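PpBBE-like 1 D396N (Physcomitrella patens subsp. patens, PDB 6EO5) oxidises cellobiose as a flavin-dependent oxidase, the single member of the berberine bridge enzyme-like family in this moss, caught here as a point variant. Local coordinates at residues A[243-248]-A[280-285]; A[223-228]-A[253-258]; A[237-242]-A[341-346]; A[276-281]-A[295-300]; A[160-165]-A[270-275]. All blocks are in the same frame, centred on the assembly; numbering follows the deposited sequence.

Contact 1 (A[243-248]-A[280-285]); sequences QSWGLN and PLVKTF
Two helices that pack on the same face of the seven-stranded antiparallel sheet, 235-246 and 279-288, are joined here by the indole of W245. With CG anti to the backbone N (chi1 170°), the ring extends away from its own helix, and W245 NE1 donates to L281 O at 2.8 Å. The bond is almost straight, 176° at the hydrogen, and the oxygen lies practically in the ring plane. Helix 279-288 is kinked here and the N of F285 has no bond to the preceding turn; the indole N-H takes up L281 O in its place. F285 CB sits over one face of the indole, 3.8 Å from the centroid of the five-membered ring of W245, a CH-pi contact. At the ring edge, T284 OG1 comes to 3.2 Å from W245 CD1. The six-membered ring of W245 and the phenyl of F285 meet obliquely, their planes 56° apart. A phenylalanine in place of W245 would keep a ring without the N-H, and L281 O would probably be left without this donor. Beneath the helices, W245 rests on A255 and L267 of the central strands, while F285 packs on Y227, W229 and L267.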
# COMPACT_ATOMS: atom_id res chain seq x y z
N GLN A 243 -6.02 -5.64 21.44
CA GLN A 243 -6.39 -4.23 21.63
C GLN A 243 -5.79 -3.66 22.91
O GLN A 243 -5.23 -2.55 22.90
CB GLN A 243 -7.90 -4.08 21.68
CG GLN A 243 -8.57 -3.96 20.34
CD GLN A 243 -9.96 -3.36 20.45
OE1 GLN A 243 -10.50 -2.84 19.48
NE2 GLN A 243 -10.56 -3.45 21.64
N SER A 244 -5.93 -4.37 24.03
CA SER A 244 -5.38 -3.89 25.29
C SER A 244 -3.87 -3.72 25.19
O SER A 244 -3.33 -2.68 25.56
CB SER A 244 -5.72 -4.85 26.42
OG SER A 244 -7.10 -5.12 26.41
N TRP A 245 -3.19 -4.75 24.68
CA TRP A 245 -1.74 -4.71 24.52
C TRP A 245 -1.32 -3.60 23.56
O TRP A 245 -0.33 -2.89 23.81
CB TRP A 245 -1.26 -6.07 24.01
CG TRP A 245 0.19 -6.11 23.56
CD1 TRP A 245 1.29 -6.19 24.36
CD2 TRP A 245 0.68 -6.09 22.21
NE1 TRP A 245 2.43 -6.22 23.60
CE2 TRP A 245 2.09 -6.16 22.27
CE3 TRP A 245 0.07 -6.03 20.95
CZ2 TRP A 245 2.89 -6.17 21.13
CZ3 TRP A 245 0.87 -6.04 19.81
CH2 TRP A 245 2.27 -6.11 19.91
N GLY A 246 -2.07 -3.43 22.45
CA GLY A 246 -1.68 -2.50 21.41
C GLY A 246 -1.60 -1.06 21.86
O GLY A 246 -0.78 -0.29 21.36
N LEU A 247 -2.44 -0.69 22.84
CA LEU A 247 -2.44 0.67 23.37
C LEU A 247 -1.08 1.10 23.93
O LEU A 247 -0.84 2.31 24.06
CB LEU A 247 -3.50 0.81 24.46
CG LEU A 247 -4.92 0.92 23.89
CD1 LEU A 247 -6.00 0.57 24.91
CD2 LEU A 247 -5.14 2.32 23.34
N ASN A 248 -0.18 0.16 24.27
CA ASN A 248 1.04 0.50 24.99
C ASN A 248 2.31 -0.05 24.35
O ASN A 248 3.34 -0.15 25.02
CB ASN A 248 0.95 0.02 26.44
CG ASN A 248 -0.16 0.70 27.21
OD1 ASN A 248 -1.15 0.08 27.58
ND2 ASN A 248 0.00 2.00 27.45
N PRO A 280 9.44 -9.19 27.85
CA PRO A 280 8.72 -8.15 28.61
C PRO A 280 7.74 -7.38 27.76
O PRO A 280 6.75 -6.87 28.29
CB PRO A 280 9.84 -7.24 29.12
CG PRO A 280 11.04 -8.05 29.06
CD PRO A 280 10.90 -9.04 27.97
N LEU A 281 7.98 -7.27 26.45
CA LEU A 281 7.16 -6.44 25.58
C LEU A 281 5.94 -7.15 25.01
O LEU A 281 5.02 -6.49 24.53
CB LEU A 281 8.02 -5.89 24.44
CG LEU A 281 9.26 -5.13 24.88
CD1 LEU A 281 10.13 -4.79 23.69
CD2 LEU A 281 8.87 -3.87 25.65
N VAL A 282 5.90 -8.48 25.03
CA VAL A 282 4.73 -9.21 24.57
C VAL A 282 4.07 -9.96 25.71
O VAL A 282 3.14 -10.73 25.48
CB VAL A 282 5.08 -10.17 23.41
CG1 VAL A 282 5.61 -9.39 22.22
CG2 VAL A 282 6.08 -11.22 23.86
N LYS A 283 4.52 -9.73 26.94
CA LYS A 283 4.00 -10.48 28.08
C LYS A 283 2.52 -10.21 28.32
O LYS A 283 1.75 -11.14 28.59
CB LYS A 283 4.83 -10.14 29.32
CG LYS A 283 4.26 -10.56 30.65
CD LYS A 283 5.08 -9.88 31.74
CE LYS A 283 5.30 -8.39 31.38
NZ LYS A 283 6.50 -7.79 32.03
N THR A 284 2.09 -8.95 28.22
CA THR A 284 0.70 -8.65 28.55
C THR A 284 -0.26 -9.17 27.49
O THR A 284 -1.41 -9.51 27.81
CB THR A 284 0.51 -7.14 28.77
OG1 THR A 284 0.74 -6.43 27.54
CG2 THR A 284 1.48 -6.63 29.80
N PHE A 285 0.17 -9.25 26.22
CA PHE A 285 -0.67 -9.86 25.21
C PHE A 285 -0.86 -11.35 25.48
O PHE A 285 -2.00 -11.85 25.50
CB PHE A 285 -0.08 -9.66 23.81
CG PHE A 285 -0.76 -10.49 22.75
CD1 PHE A 285 -2.04 -10.16 22.30
CD2 PHE A 285 -0.14 -11.62 22.23
CE1 PHE A 285 -2.70 -10.94 21.35
CE2 PHE A 285 -0.78 -12.40 21.27
CZ PHE A 285 -2.07 -12.05 20.83

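Contact 2 (A[223-228]-A[253-258]); sequences THFKYR and ISAAFY
F225 reaches across a whole strand to touch I253 and A255. Strands 222-230 and 253-259 are not neighbours in the sheet: strand 264-271 runs between them, and the closest CA atoms, of F225 and A255, are 9.1 Å apart. F225 is paired through its backbone with G269 of that middle strand, consistent with its ring passing where no side chain stands. Its CG lies between the backbone N and the carbonyl carbon (chi1 58°), and the ring leans over toward the far strand. There F225 CZ meets I253 CG2 at 4.0 Å, the methyl approaching the ring edge near its plane; A255 CB follows obliquely, 4.5 Å from F225 CZ. The contact on this buried face is entirely apolar, and L278 adds to it from the helix side. The opposite face of the sheet is looser: there K226 and Y258 meet W266 of the middle strand rather than each other, the lysine in a cation-pi contact and the tyrosine stacked, and R228 is exposed. The two strands run parallel to each other, joined in the chain by helix 235-246: a beta-alpha-beta crossover that skips one position, within the antiparallel sheet expected of the substrate domain in this family.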
# COMPACT_ATOMS: atom_id res chain seq x y z
N THR A 223 14.08 -9.11 15.70
CA THR A 223 13.39 -10.29 16.22
C THR A 223 11.98 -10.38 15.64
O THR A 223 11.20 -9.42 15.72
CB THR A 223 13.32 -10.26 17.75
OG1 THR A 223 14.65 -10.16 18.28
CG2 THR A 223 12.67 -11.53 18.28
N HIS A 224 11.67 -11.53 15.08
CA HIS A 224 10.37 -11.80 14.49
C HIS A 224 9.58 -12.71 15.43
O HIS A 224 10.12 -13.70 15.92
CB HIS A 224 10.55 -12.45 13.11
CG HIS A 224 9.28 -12.97 12.52
ND1 HIS A 224 8.96 -14.31 12.52
CD2 HIS A 224 8.25 -12.34 11.92
CE1 HIS A 224 7.78 -14.48 11.94
NE2 HIS A 224 7.33 -13.29 11.57
N PHE A 225 8.33 -12.36 15.69
CA PHE A 225 7.48 -13.21 16.52
C PHE A 225 6.13 -13.40 15.85
O PHE A 225 5.65 -12.54 15.10
CB PHE A 225 7.29 -12.63 17.92
CG PHE A 225 6.70 -11.24 17.95
CD1 PHE A 225 7.52 -10.12 17.86
CD2 PHE A 225 5.33 -11.05 18.12
CE1 PHE A 225 6.99 -8.84 17.91
CE2 PHE A 225 4.78 -9.77 18.17
CZ PHE A 225 5.61 -8.66 18.07
N LYS A 226 5.52 -14.56 16.12
CA LYS A 226 4.18 -14.84 15.64
C LYS A 226 3.54 -15.85 16.58
O LYS A 226 4.11 -16.91 16.85
CB LYS A 226 4.21 -15.36 14.20
CG LYS A 226 2.85 -15.66 13.59
CD LYS A 226 2.93 -15.66 12.07
CE LYS A 226 1.64 -16.15 11.43
NZ LYS A 226 1.65 -15.95 9.95
N TYR A 227 2.36 -15.49 17.10
CA TYR A 227 1.59 -16.36 17.99
C TYR A 227 0.27 -16.65 17.30
O TYR A 227 -0.47 -15.72 16.96
CB TYR A 227 1.37 -15.70 19.36
CG TYR A 227 2.65 -15.14 19.95
CD1 TYR A 227 3.65 -15.99 20.42
CD2 TYR A 227 2.87 -13.77 20.02
CE1 TYR A 227 4.83 -15.49 20.95
CE2 TYR A 227 4.05 -13.27 20.55
CZ TYR A 227 5.02 -14.13 21.02
OH TYR A 227 6.19 -13.64 21.55
N ARG A 228 -0.02 -17.94 17.10
CA ARG A 228 -1.06 -18.40 16.20
C ARG A 228 -2.01 -19.35 16.92
O ARG A 228 -1.58 -20.11 17.79
CB ARG A 228 -0.39 -19.07 14.98
CG ARG A 228 -1.33 -19.50 13.91
CD ARG A 228 -0.58 -19.77 12.61
NE ARG A 228 -1.52 -20.25 11.60
CZ ARG A 228 -1.26 -20.32 10.29
NH1 ARG A 228 -0.07 -19.92 9.83
NH2 ARG A 228 -2.19 -20.77 9.46
N ILE A 253 8.49 -1.91 18.08
CA ILE A 253 7.68 -3.04 17.64
C ILE A 253 6.61 -2.55 16.67
O ILE A 253 5.93 -1.55 16.92
CB ILE A 253 7.03 -3.76 18.84
CG1 ILE A 253 8.07 -4.58 19.60
CG2 ILE A 253 5.86 -4.63 18.38
CD1 ILE A 253 7.49 -5.49 20.64
N SER A 254 6.46 -3.25 15.55
CA SER A 254 5.34 -3.09 14.64
C SER A 254 4.66 -4.44 14.52
O SER A 254 5.32 -5.44 14.23
CB SER A 254 5.79 -2.61 13.26
OG SER A 254 6.24 -1.26 13.28
N ALA A 255 3.35 -4.48 14.75
CA ALA A 255 2.64 -5.75 14.78
C ALA A 255 1.34 -5.61 14.02
O ALA A 255 0.82 -4.51 13.81
CB ALA A 255 2.36 -6.22 16.21
N ALA A 256 0.81 -6.76 13.62
CA ALA A 256 -0.47 -6.86 12.94
C ALA A 256 -1.19 -8.07 13.48
O ALA A 256 -0.56 -9.10 13.75
CB ALA A 256 -0.31 -6.97 11.42
N PHE A 257 -2.50 -7.96 13.64
CA PHE A 257 -3.33 -9.08 14.05
C PHE A 257 -4.10 -9.63 12.84
O PHE A 257 -4.48 -8.89 11.93
CB PHE A 257 -4.28 -8.63 15.16
CG PHE A 257 -4.96 -9.76 15.88
CD1 PHE A 257 -4.40 -10.30 17.03
CD2 PHE A 257 -6.18 -10.26 15.42
CE1 PHE A 257 -5.04 -11.34 17.70
CE2 PHE A 257 -6.82 -11.28 16.10
CZ PHE A 257 -6.25 -11.82 17.24
N TYR A 258 -4.32 -10.94 12.85
CA TYR A 258 -5.00 -11.63 11.76
C TYR A 258 -6.11 -12.51 12.31
O TYR A 258 -6.06 -12.97 13.45
CB TYR A 258 -4.01 -12.46 10.92
CG TYR A 258 -4.64 -13.35 9.87
CD1 TYR A 258 -5.19 -14.60 10.22
CD2 TYR A 258 -4.68 -12.99 8.53
CE1 TYR A 258 -5.78 -15.42 9.28
CE2 TYR A 258 -5.26 -13.82 7.57
CZ TYR A 258 -5.81 -15.03 7.96
OH TYR A 258 -6.39 -15.87 7.04

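Contact 3 (A[237-242]-A[341-346]); sequences KNFKSF and PGLSDA
K240 and F239, successive residues of helix 235-246, reach out to D345 and L343, one pair charged and the other apolar. The lysine chain leaves with CG anti to the backbone N and runs extended as far as CE, then bends at its last torsion (chi4 39°), which turns the ammonium toward the carboxylate. K240 NZ forms a salt bridge with D345 OD1 at 3.1 Å, the oxygen accepting through its syn lone pair, on the side of OD2. The methylene chain lies close too, with K240 CE 3.4 Å from D345 OD1, the two side chains meeting at a slant. With a methionine at K240, the D345 carboxylate would probably be left without its cationic mate. On the buried side, F239 CE2 packs obliquely on L343 CD1 at 4.2 Å, and the phenyl continues onto I348 and M351. One helical turn on, Q243 OE1 accepts from L343 N. D345 opens helix 345-355, directly after S344, whose OG binds G347 N: the contact thus holds a helix start marked by a serine N-cap.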
# COMPACT_ATOMS: atom_id res chain seq x y z
N LYS A 237 -11.35 -13.41 22.86
CA LYS A 237 -10.31 -13.26 23.86
C LYS A 237 -9.01 -12.77 23.22
O LYS A 237 -8.37 -11.84 23.74
CB LYS A 237 -10.11 -14.60 24.58
CG LYS A 237 -9.34 -14.51 25.89
CD LYS A 237 -9.16 -15.90 26.51
CE LYS A 237 -8.23 -15.84 27.71
NZ LYS A 237 -8.80 -15.01 28.81
N ASN A 238 -8.61 -13.37 22.10
CA ASN A 238 -7.36 -12.97 21.47
C ASN A 238 -7.43 -11.54 20.95
O ASN A 238 -6.50 -10.75 21.15
CB ASN A 238 -6.97 -13.93 20.34
CG ASN A 238 -6.73 -15.35 20.83
OD1 ASN A 238 -6.72 -15.61 22.02
ND2 ASN A 238 -6.53 -16.27 19.90
N PHE A 239 -8.53 -11.17 20.28
CA PHE A 239 -8.62 -9.82 19.74
C PHE A 239 -8.65 -8.78 20.85
O PHE A 239 -7.98 -7.75 20.76
CB PHE A 239 -9.84 -9.65 18.83
CG PHE A 239 -9.82 -8.35 18.10
CD1 PHE A 239 -9.01 -8.18 16.98
CD2 PHE A 239 -10.52 -7.25 18.58
CE1 PHE A 239 -8.93 -6.97 16.33
CE2 PHE A 239 -10.45 -6.02 17.92
CZ PHE A 239 -9.65 -5.89 16.80
N LYS A 240 -9.43 -9.03 21.92
CA LYS A 240 -9.46 -8.09 23.04
C LYS A 240 -8.07 -7.91 23.64
O LYS A 240 -7.67 -6.79 23.96
CB LYS A 240 -10.45 -8.57 24.10
CG LYS A 240 -10.70 -7.57 25.21
CD LYS A 240 -11.90 -8.01 26.04
CE LYS A 240 -12.06 -7.18 27.31
NZ LYS A 240 -11.75 -5.77 26.98
N SER A 241 -7.33 -9.01 23.79
CA SER A 241 -5.98 -8.91 24.34
C SER A 241 -5.06 -8.13 23.41
O SER A 241 -4.19 -7.38 23.88
CB SER A 241 -5.42 -10.29 24.61
OG SER A 241 -4.12 -10.15 25.12
N PHE A 242 -5.22 -8.31 22.10
CA PHE A 242 -4.47 -7.51 21.13
C PHE A 242 -4.74 -6.02 21.31
O PHE A 242 -3.80 -5.21 21.36
CB PHE A 242 -4.81 -7.97 19.71
CG PHE A 242 -4.40 -7.00 18.63
CD1 PHE A 242 -3.06 -6.75 18.36
CD2 PHE A 242 -5.38 -6.36 17.86
CE1 PHE A 242 -2.68 -5.86 17.35
CE2 PHE A 242 -5.02 -5.47 16.85
CZ PHE A 242 -3.66 -5.22 16.59
N PRO A 341 -9.74 3.63 22.52
CA PRO A 341 -9.00 2.43 22.90
C PRO A 341 -9.42 1.21 22.10
O PRO A 341 -9.08 0.09 22.48
CB PRO A 341 -9.38 2.25 24.36
CG PRO A 341 -10.81 2.73 24.41
CD PRO A 341 -10.93 3.82 23.36
N GLY A 342 -10.16 1.42 21.01
CA GLY A 342 -10.53 0.32 20.15
C GLY A 342 -12.01 0.05 20.13
O GLY A 342 -12.83 0.88 20.52
N LEU A 343 -12.38 -1.13 19.63
CA LEU A 343 -13.78 -1.52 19.66
C LEU A 343 -14.20 -1.85 21.09
O LEU A 343 -13.46 -2.48 21.84
CB LEU A 343 -14.01 -2.72 18.74
CG LEU A 343 -13.65 -2.53 17.26
CD1 LEU A 343 -13.79 -3.84 16.51
CD2 LEU A 343 -14.51 -1.45 16.63
N SER A 344 -15.38 -1.39 21.46
CA SER A 344 -16.05 -1.86 22.66
C SER A 344 -16.15 -3.37 22.65
O SER A 344 -15.93 -3.99 21.60
CB SER A 344 -17.45 -1.24 22.77
OG SER A 344 -18.30 -1.70 21.72
N ASP A 345 -16.48 -3.99 23.78
CA ASP A 345 -16.66 -5.43 23.77
C ASP A 345 -17.82 -5.82 22.87
O ASP A 345 -17.76 -6.83 22.15
CB ASP A 345 -16.86 -5.97 25.18
CG ASP A 345 -15.56 -5.97 26.01
OD1 ASP A 345 -14.45 -5.72 25.46
OD2 ASP A 345 -15.65 -6.24 27.23
N ALA A 346 -18.88 -5.01 22.87
CA ALA A 346 -20.01 -5.27 21.99
C ALA A 346 -19.59 -5.21 20.53
O ALA A 346 -20.02 -6.03 19.71
CB ALA A 346 -21.13 -4.27 22.28

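Contact 4 (A[276-281]-A[295-300]); sequences TSLLPL and RVEEEL
E297 gives up the most surface in this contact, and L278 and L279 follow, with equal shares, from the other segment. The glutamate stands on edge strand 294-300 and points to the helix-bearing face of the sheet. Its CG lies anti to the carbonyl carbon (chi1 -58°) and the chain stays extended beyond, which lays CG beside L278 and carries the carboxylate out to L279. E297 CG packs on L278 CD2 at 4.1 Å, the side chains crossing at a slant. The carboxylate instead faces the methyl L279 CD1, which is 3.8 Å from E297 OE1 and lies equally far from OE2; this leucine, itself exposed, crosses the glutamate at about a right angle. The polar end is not left to the leucines. E297 OE2 is hydrogen-bonded to Y227 OH on the neighbouring strand, and E297 OE1 makes a salt bridge of 3.5 Å with R295 NE on the same strand. Y227 thus fixes one oxygen, while the long ion pair to R295 meets the other. L278, buried, goes on to T223, F225, Y227 and I253. Helix 279-288 links strand 264-271 to strand 294-300, which run parallel with strand 222-230 between them: a beta-alpha-beta crossover ending at the sheet edge, its helix entrance packed on its final strand.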
# COMPACT_ATOMS: atom_id res chain seq x y z
N THR A 276 16.42 -11.62 23.33
CA THR A 276 16.40 -11.72 24.79
C THR A 276 15.71 -10.54 25.45
O THR A 276 15.41 -10.62 26.65
CB THR A 276 17.82 -11.87 25.35
OG1 THR A 276 18.70 -10.90 24.76
CG2 THR A 276 18.35 -13.27 25.11
N SER A 277 15.43 -9.46 24.72
CA SER A 277 14.67 -8.34 25.26
C SER A 277 13.17 -8.41 24.94
O SER A 277 12.41 -7.60 25.48
CB SER A 277 15.23 -7.02 24.72
OG SER A 277 16.52 -6.76 25.24
N LEU A 278 12.72 -9.37 24.12
CA LEU A 278 11.37 -9.32 23.56
C LEU A 278 10.29 -9.61 24.60
O LEU A 278 9.24 -8.95 24.61
CB LEU A 278 11.24 -10.29 22.38
CG LEU A 278 9.81 -10.44 21.82
CD1 LEU A 278 9.31 -9.15 21.20
CD2 LEU A 278 9.68 -11.57 20.82
N LEU A 279 10.51 -10.60 25.46
CA LEU A 279 9.38 -11.12 26.25
C LEU A 279 8.73 -10.11 27.18
O LEU A 279 7.49 -10.14 27.30
CB LEU A 279 9.82 -12.38 27.01
CG LEU A 279 9.42 -13.67 26.27
CD1 LEU A 279 10.04 -13.77 24.86
CD2 LEU A 279 9.77 -14.91 27.08
N PRO A 280 9.44 -9.19 27.85
CA PRO A 280 8.72 -8.15 28.61
C PRO A 280 7.74 -7.38 27.76
O PRO A 280 6.75 -6.87 28.29
CB PRO A 280 9.84 -7.24 29.12
CG PRO A 280 11.04 -8.05 29.06
CD PRO A 280 10.90 -9.04 27.97
N LEU A 281 7.98 -7.27 26.45
CA LEU A 281 7.16 -6.44 25.58
C LEU A 281 5.94 -7.15 25.01
O LEU A 281 5.02 -6.49 24.53
CB LEU A 281 8.02 -5.89 24.44
CG LEU A 281 9.26 -5.13 24.88
CD1 LEU A 281 10.13 -4.79 23.69
CD2 LEU A 281 8.87 -3.87 25.65
N ARG A 295 4.04 -20.86 18.94
CA ARG A 295 5.00 -19.85 19.36
C ARG A 295 6.23 -19.89 18.47
O ARG A 295 6.96 -20.88 18.46
CB ARG A 295 5.40 -20.09 20.81
CG ARG A 295 6.51 -19.21 21.33
CD ARG A 295 6.86 -19.67 22.73
NE ARG A 295 8.29 -19.60 22.99
CZ ARG A 295 9.18 -20.47 22.53
NH1 ARG A 295 8.80 -21.49 21.77
NH2 ARG A 295 10.46 -20.31 22.82
N VAL A 296 6.47 -18.81 17.75
CA VAL A 296 7.68 -18.64 16.93
C VAL A 296 8.31 -17.30 17.27
O VAL A 296 7.71 -16.25 17.01
CB VAL A 296 7.38 -18.73 15.44
CG1 VAL A 296 8.60 -18.30 14.64
CG2 VAL A 296 6.94 -20.14 15.07
N GLU A 297 9.51 -17.33 17.85
CA GLU A 297 10.30 -16.13 18.14
C GLU A 297 11.72 -16.38 17.67
O GLU A 297 12.35 -17.34 18.10
CB GLU A 297 10.27 -15.79 19.64
CG GLU A 297 8.88 -15.57 20.22
CD GLU A 297 8.80 -15.87 21.72
OE1 GLU A 297 9.75 -16.47 22.26
OE2 GLU A 297 7.78 -15.51 22.35
N GLU A 298 12.23 -15.50 16.82
CA GLU A 298 13.41 -15.80 16.01
C GLU A 298 14.23 -14.53 15.82
O GLU A 298 13.71 -13.55 15.29
CB GLU A 298 12.98 -16.35 14.66
CG GLU A 298 14.10 -16.90 13.83
CD GLU A 298 13.61 -17.39 12.46
OE1 GLU A 298 12.38 -17.23 12.16
OE2 GLU A 298 14.48 -17.94 11.71
N GLU A 299 15.51 -14.55 16.21
CA GLU A 299 16.38 -13.42 15.94
C GLU A 299 16.99 -13.56 14.55
O GLU A 299 17.48 -14.64 14.19
CB GLU A 299 17.46 -13.27 17.01
CG GLU A 299 18.29 -12.01 16.86
CD GLU A 299 19.19 -11.75 18.06
OE1 GLU A 299 18.66 -11.49 19.17
OE2 GLU A 299 20.43 -11.81 17.89
N LEU A 300 16.95 -12.48 13.77
CA LEU A 300 17.31 -12.49 12.35
C LEU A 300 18.03 -11.20 12.01
O LEU A 300 18.02 -10.24 12.77
CB LEU A 300 16.07 -12.61 11.46
CG LEU A 300 15.10 -13.77 11.68
CD1 LEU A 300 13.86 -13.57 10.86
CD2 LEU A 300 15.80 -15.05 11.30

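Contact 5 (A[160-165]-A[270-275]); sequences SRKFGL and TYLGKK
L272, centre of an inverse gamma turn just past strand 264-271, presses one methyl against K162 and F163 of the short helix 160-163, which belongs to the FAD-binding family region. The meeting is apolar, and L272 CD1 does all the touching. It comes within 3.5 Å of K162 CB and 3.6 Å of K162 CG; F163 CZ lies 3.9 Å from the same L272 CD1. The leucine has CG anti to its carbonyl carbon and an extended end (chi2 173°), and the methyl reaches the ring obliquely. F163 likewise holds CG opposite its carbonyl carbon and beside the backbone N, and its side chain comes at L272 from the opposite direction. K162 starts out toward the leucine, but a bend at chi2 (66°) carries the remainder of the chain off, and its NZ finishes in a salt bridge with E252. The first methylenes are therefore the part that packs. K162 CB also lies over one face of the F163 ring, offset toward the rim. The contact is at the surface; beside it R161 bonds to the backbone oxygens of V249, P250 and Y368. L272 itself continues onto V222 and W302. At the close of the helix, G164 takes a positive phi, and S160 OG donates to G164 O at 3.0 Å from above the carbonyl plane, 36° out of it.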
# COMPACT_ATOMS: atom_id res chain seq x y z
N SER A 160 7.33 0.35 10.46
CA SER A 160 6.73 1.68 10.30
C SER A 160 6.50 2.38 11.63
O SER A 160 6.47 3.62 11.66
CB SER A 160 5.40 1.59 9.54
OG SER A 160 5.60 1.43 8.14
N ARG A 161 6.32 1.65 12.74
CA ARG A 161 6.09 2.32 14.01
C ARG A 161 7.36 2.95 14.55
O ARG A 161 7.30 3.84 15.41
CB ARG A 161 5.45 1.35 15.02
CG ARG A 161 4.04 0.89 14.57
CD ARG A 161 3.28 0.06 15.61
NE ARG A 161 2.72 0.84 16.71
CZ ARG A 161 3.28 0.95 17.92
NH1 ARG A 161 4.42 0.32 18.16
NH2 ARG A 161 2.71 1.67 18.87
N LYS A 162 8.52 2.56 14.03
CA LYS A 162 9.76 3.23 14.37
C LYS A 162 10.10 4.30 13.35
O LYS A 162 10.36 5.45 13.72
CB LYS A 162 10.89 2.20 14.47
CG LYS A 162 12.18 2.72 15.04
CD LYS A 162 12.01 3.11 16.50
CE LYS A 162 13.34 3.51 17.13
NZ LYS A 162 13.11 4.37 18.31
N PHE A 163 10.05 3.94 12.06
CA PHE A 163 10.61 4.76 10.98
C PHE A 163 9.57 5.56 10.20
O PHE A 163 9.96 6.34 9.32
CB PHE A 163 11.38 3.87 9.99
CG PHE A 163 12.49 3.06 10.61
CD1 PHE A 163 13.25 3.57 11.67
CD2 PHE A 163 12.79 1.79 10.12
CE1 PHE A 163 14.27 2.82 12.23
CE2 PHE A 163 13.83 1.04 10.67
CZ PHE A 163 14.56 1.56 11.73
N GLY A 164 8.27 5.38 10.48
CA GLY A 164 7.21 6.08 9.77
C GLY A 164 6.65 5.26 8.63
O GLY A 164 7.01 4.10 8.40
N LEU A 165 5.72 5.88 7.89
CA LEU A 165 5.22 5.29 6.66
C LEU A 165 6.19 5.56 5.52
O LEU A 165 7.01 6.48 5.58
CB LEU A 165 3.84 5.86 6.30
CG LEU A 165 2.73 5.83 7.36
CD1 LEU A 165 1.59 6.75 6.96
CD2 LEU A 165 2.22 4.41 7.61
N THR A 270 7.41 -7.52 14.35
CA THR A 270 8.85 -7.36 14.24
C THR A 270 9.32 -6.41 15.32
O THR A 270 8.77 -5.31 15.48
CB THR A 270 9.23 -6.84 12.86
OG1 THR A 270 8.82 -7.79 11.86
CG2 THR A 270 10.74 -6.60 12.78
N TYR A 271 10.35 -6.83 16.06
CA TYR A 271 10.95 -6.06 17.15
C TYR A 271 12.36 -5.64 16.74
O TYR A 271 13.20 -6.50 16.42
CB TYR A 271 10.98 -6.88 18.44
CG TYR A 271 11.80 -6.26 19.55
CD1 TYR A 271 11.67 -4.92 19.87
CD2 TYR A 271 12.70 -7.03 20.29
CE1 TYR A 271 12.42 -4.35 20.89
CE2 TYR A 271 13.46 -6.48 21.32
CZ TYR A 271 13.31 -5.14 21.62
OH TYR A 271 14.06 -4.59 22.63
N LEU A 272 12.60 -4.33 16.72
CA LEU A 272 13.92 -3.78 16.40
C LEU A 272 14.83 -3.87 17.63
O LEU A 272 15.14 -2.87 18.30
CB LEU A 272 13.79 -2.36 15.90
CG LEU A 272 12.98 -2.19 14.62
CD1 LEU A 272 12.76 -0.73 14.32
CD2 LEU A 272 13.68 -2.87 13.47
N GLY A 273 15.27 -5.08 17.92
CA GLY A 273 15.98 -5.34 19.16
C GLY A 273 16.35 -6.80 19.25
O GLY A 273 16.03 -7.61 18.37
N LYS A 274 17.04 -7.13 20.34
CA LYS A 274 17.51 -8.49 20.57
C LYS A 274 16.40 -9.37 21.13
O LYS A 274 15.60 -8.93 21.96
CB LYS A 274 18.71 -8.49 21.52
CG LYS A 274 19.97 -7.88 20.94
CD LYS A 274 21.02 -7.70 22.02
CE LYS A 274 22.27 -7.01 21.49
NZ LYS A 274 23.32 -6.86 22.55
N LYS A 275 16.39 -10.63 20.70
CA LYS A 275 15.34 -11.55 21.12
C LYS A 275 15.27 -11.67 22.64
O LYS A 275 14.17 -11.80 23.20
CB LYS A 275 15.58 -12.92 20.48
CG LYS A 275 14.63 -13.97 20.96
CD LYS A 275 14.89 -15.27 20.25
CE LYS A 275 14.08 -16.38 20.86
NZ LYS A 275 14.32 -17.62 20.09

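Contacts 1, 2 and 4 cluster on the helix-bearing face of the seven-stranded sheet, and contacts 1 and 2 are the buried ones. Contact 1 relies on an indole N-H and aromatic packing between helices; contact 2, immediately below and touching it, is purely apolar. Helix 235-246 serves contacts 1 and 3, and helix 279-288 serves contacts 1 and 4. Charge enters with exposure: contact 3 pairs a salt bridge with apolar packing, and contact 4 sets leucines against a glutamate whose polar partners are Y227 and R295, not the leucines. Contact 5, at the surface, alone brings in the FAD-binding region, and is tied to contact 2 through the R161 bond to the backbone of strand 253-259.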